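Local coordinates for ABC transporter periplasmic substrate-binding protein (PDB 5MY5) that binds tungstate selectively in the periplasm and probably delivers it to an ABC transporter for uptake into the cell, at residues T196-E201 / F261-K266. The protein carries 2 engineered substitutions. Sequence-based numbering, arbitrary orientation.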
ATOM      1  N   THR A 196      -7.403  -1.857  -5.768  1.00 18.16           N
ATOM      2  CA  THR A 196      -7.706  -2.855  -6.763  1.00 16.42           C
ATOM      3  C   THR A 196      -9.162  -3.368  -6.567  1.00 17.90           C
ATOM      4  O   THR A 196      -9.818  -3.578  -7.587  1.00 19.17           O
ATOM      5  CB  THR A 196      -6.727  -4.036  -6.716  1.00 18.34           C
ATOM      6  OG1 THR A 196      -5.359  -3.558  -6.878  1.00 18.56           O
ATOM      7  CG2 THR A 196      -6.994  -4.982  -7.800  1.00 17.28           C
ATOM      8  N   TYR A 197      -9.607  -3.544  -5.313  1.00 16.44           N
ATOM      9  CA  TYR A 197     -10.999  -3.869  -5.090  1.00 16.91           C
ATOM     10  C   TYR A 197     -11.980  -2.839  -5.751  1.00 18.67           C
ATOM     11  O   TYR A 197     -12.913  -3.253  -6.455  1.00 19.03           O
ATOM     12  CB  TYR A 197     -11.379  -4.082  -3.652  1.00 16.50           C
ATOM     13  CG  TYR A 197     -12.790  -4.561  -3.575  1.00 20.20           C
ATOM     14  CD1 TYR A 197     -13.088  -5.850  -3.970  1.00 20.30           C
ATOM     15  CD2 TYR A 197     -13.839  -3.717  -3.115  1.00 21.25           C
ATOM     16  CE1 TYR A 197     -14.423  -6.287  -3.935  1.00 22.29           C
ATOM     17  CE2 TYR A 197     -15.146  -4.127  -3.142  1.00 21.23           C
ATOM     18  CZ  TYR A 197     -15.420  -5.384  -3.534  1.00 20.80           C
ATOM     19  OH  TYR A 197     -16.697  -5.817  -3.444  1.00 20.76           O
ATOM     20  N   ILE A 198     -11.741  -1.580  -5.442  1.00 16.49           N
ATOM     21  CA  ILE A 198     -12.563  -0.506  -6.041  1.00 18.22           C
ATOM     22  C   ILE A 198     -12.615  -0.667  -7.590  1.00 17.88           C
ATOM     23  O   ILE A 198     -13.710  -0.572  -8.233  1.00 19.62           O
ATOM     24  CB  ILE A 198     -12.054   0.861  -5.564  1.00 19.06           C
ATOM     25  CG1 ILE A 198     -12.359   1.106  -4.108  1.00 18.44           C
ATOM     26  CG2 ILE A 198     -12.625   1.960  -6.513  1.00 20.00           C
ATOM     27  CD1 ILE A 198     -11.553   2.227  -3.543  1.00 18.80           C
ATOM     28  N   LYS A 199     -11.483  -0.886  -8.264  1.00 17.95           N
ATOM     29  CA  LYS A 199     -11.480  -1.017  -9.723  1.00 20.85           C
ATOM     30  C   LYS A 199     -12.225  -2.266 -10.147  1.00 22.19           C
ATOM     31  O   LYS A 199     -13.001  -2.251 -11.136  1.00 24.50           O
ATOM     32  CB  LYS A 199     -10.015  -1.009 -10.273  1.00 21.01           C
ATOM     33  CG  LYS A 199      -9.352   0.369 -10.070  1.00 24.75           C
ATOM     34  CD  LYS A 199      -7.885   0.447 -10.499  1.00 26.84           C
ATOM     35  CE  LYS A 199      -7.386   1.912 -10.390  1.00 34.41           C
ATOM     36  NZ  LYS A 199      -5.872   2.099 -10.329  1.00 40.90           N
ATOM     37  N   TYR A 200     -12.001  -3.367  -9.444  1.00 20.50           N
ATOM     38  CA  TYR A 200     -12.707  -4.612  -9.762  1.00 20.25           C
ATOM     39  C   TYR A 200     -14.295  -4.477  -9.565  1.00 22.01           C
ATOM     40  O   TYR A 200     -15.078  -4.914 -10.402  1.00 22.52           O
ATOM     41  CB  TYR A 200     -12.172  -5.716  -8.788  1.00 20.53           C
ATOM     42  CG  TYR A 200     -13.041  -6.938  -8.644  1.00 20.64           C
ATOM     43  CD1 TYR A 200     -13.112  -7.835  -9.691  1.00 18.81           C
ATOM     44  CD2 TYR A 200     -13.769  -7.222  -7.458  1.00 20.18           C
ATOM     45  CE1 TYR A 200     -13.951  -8.940  -9.649  1.00 20.04           C
ATOM     46  CE2 TYR A 200     -14.530  -8.360  -7.372  1.00 21.20           C
ATOM     47  CZ  TYR A 200     -14.601  -9.204  -8.448  1.00 18.45           C
ATOM     48  OH  TYR A 200     -15.458 -10.278  -8.189  1.00 24.39           O
ATOM     49  N   GLU A 201     -14.709  -3.877  -8.467  1.00 21.88           N
ATOM     50  CA  GLU A 201     -16.113  -3.660  -8.137  1.00 19.85           C
ATOM     51  C   GLU A 201     -16.764  -2.798  -9.287  1.00 22.32           C
ATOM     52  O   GLU A 201     -17.860  -3.130  -9.764  1.00 23.89           O
ATOM     53  CB  GLU A 201     -16.144  -2.867  -6.844  1.00 21.69           C
ATOM     54  CG  GLU A 201     -17.541  -2.475  -6.381  1.00 21.98           C
ATOM     55  CD  GLU A 201     -17.543  -1.578  -5.173  1.00 26.15           C
ATOM     56  OE1 GLU A 201     -16.756  -0.634  -5.033  1.00 23.63           O
ATOM     57  OE2 GLU A 201     -18.329  -1.835  -4.255  1.00 25.40           O
ATOM     58  N   PHE A 261      -9.006  12.725  -1.706  1.00 20.85           N
ATOM     59  CA  PHE A 261      -8.713  12.062  -2.967  1.00 18.53           C
ATOM     60  C   PHE A 261      -9.627  10.874  -3.120  1.00 21.62           C
ATOM     61  O   PHE A 261      -9.908  10.174  -2.155  1.00 22.91           O
ATOM     62  CB  PHE A 261      -7.226  11.575  -3.002  1.00 20.87           C
ATOM     63  CG  PHE A 261      -6.853  10.825  -4.237  1.00 20.22           C
ATOM     64  CD1 PHE A 261      -6.637  11.487  -5.419  1.00 21.32           C
ATOM     65  CD2 PHE A 261      -6.787   9.428  -4.251  1.00 21.36           C
ATOM     66  CE1 PHE A 261      -6.299  10.831  -6.578  1.00 22.87           C
ATOM     67  CE2 PHE A 261      -6.445   8.804  -5.434  1.00 21.60           C
ATOM     68  CZ  PHE A 261      -6.218   9.470  -6.564  1.00 21.39           C
ATOM     69  N   LYS A 262     -10.139  10.721  -4.290  1.00 20.02           N
ATOM     70  CA  LYS A 262     -11.052   9.600  -4.655  1.00 20.71           C
ATOM     71  C   LYS A 262     -10.553   8.816  -5.780  1.00 20.02           C
ATOM     72  O   LYS A 262     -10.050   9.339  -6.774  1.00 20.98           O
ATOM     73  CB  LYS A 262     -12.421  10.140  -5.166  1.00 22.89           C
ATOM     74  CG  LYS A 262     -13.061  11.165  -4.275  1.00 24.68           C
ATOM     75  CD  LYS A 262     -13.708  10.498  -3.120  1.00 24.82           C
ATOM     76  CE  LYS A 262     -14.252  11.573  -2.159  1.00 27.03           C
ATOM     77  NZ  LYS A 262     -14.560  10.930  -0.930  1.00 24.52           N
ATOM     78  N   LEU A 263     -10.739   7.505  -5.701  1.00 18.75           N
ATOM     79  CA  LEU A 263     -10.585   6.610  -6.801  1.00 19.36           C
ATOM     80  C   LEU A 263     -11.940   6.088  -7.210  1.00 21.33           C
ATOM     81  O   LEU A 263     -12.636   5.556  -6.359  1.00 20.30           O
ATOM     82  CB  LEU A 263      -9.663   5.420  -6.332  1.00 20.46           C
ATOM     83  CG  LEU A 263      -9.428   4.392  -7.421  1.00 23.71           C
ATOM     84  CD1 LEU A 263      -8.640   4.949  -8.594  1.00 28.14           C
ATOM     85  CD2 LEU A 263      -8.772   3.068  -6.923  1.00 24.39           C
ATOM     86  N   MET A 264     -12.347   6.385  -8.446  1.00 22.91           N
ATOM     87  CA  MET A 264     -13.694   6.074  -8.928  1.00 22.79           C
ATOM     88  C   MET A 264     -14.734   6.466  -7.892  1.00 19.68           C
ATOM     89  O   MET A 264     -15.641   5.728  -7.539  1.00 22.67           O
ATOM     90  CB  MET A 264     -13.821   4.624  -9.316  1.00 27.01           C
ATOM     91  CG  MET A 264     -12.880   4.344 -10.439  1.00 27.32           C
ATOM     92  SD  MET A 264     -12.826   2.625 -10.905  1.00 32.52           S
ATOM     93  CE  MET A 264     -11.503   2.805 -12.084  1.00 36.45           C
ATOM     94  N   GLY A 265     -14.583   7.662  -7.329  1.00 20.87           N
ATOM     95  CA  GLY A 265     -15.534   8.176  -6.386  1.00 19.63           C
ATOM     96  C   GLY A 265     -15.496   7.763  -4.938  1.00 19.64           C
ATOM     97  O   GLY A 265     -16.289   8.178  -4.086  1.00 20.98           O
ATOM     98  N   LYS A 266     -14.492   6.926  -4.619  1.00 17.92           N
ATOM     99  CA  LYS A 266     -14.380   6.329  -3.304  1.00 19.06           C
ATOM    100  C   LYS A 266     -13.077   6.711  -2.609  1.00 18.96           C
ATOM    101  O   LYS A 266     -12.025   6.853  -3.237  1.00 18.52           O
ATOM    102  CB  LYS A 266     -14.467   4.815  -3.507  1.00 21.65           C
ATOM    103  CG  LYS A 266     -15.900   4.405  -3.853  1.00 21.89           C
ATOM    104  CD  LYS A 266     -16.291   2.997  -3.605  1.00 25.04           C
ATOM    105  CE  LYS A 266     -17.728   2.737  -4.006  1.00 25.64           C
ATOM    106  NZ  LYS A 266     -18.126   1.378  -3.562  1.00 28.62           N
TER
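Ile198, on one flank of helix 194-203, faces Met264 in a type I' turn running from Leu263 to Lys266, their CA atoms 7.3 Å apart; Leu263 and Lys266 bond to each other N to O in both directions, closing a two-residue beta hairpin. CG2 of Ile198 sits 3.6 Å from the carbonyl O of Leu263 and also touches Leu263 CD2 and Met264 CB, while the other branch ends with CD1 3.9 Å from Lys266 CB. Lys199 passes at about a right angle to Leu263, bringing CE to 3.7 Å from Leu263 CD1, and its CG meets the Met264 methyl CE at 3.8 Å. On the other side of Ile198, Glu201 and Lys266 form a salt bridge. With CG anti to the backbone N (chi1 177°), the extended Glu201 chain sets out from the helix toward Lys266, whose NZ meets Glu201 OE1 at 2.8 Å from the syn side, 34° out of the carboxylate plane, with a weak second bond to Glu201 OE2. Behind the helix, Tyr200 packs on Ile180 of helix 176-186; beside the turn, Phe261 packs on helix 41-53. This surface contact thus bridges the two lobes of the periplasmic binding protein fold.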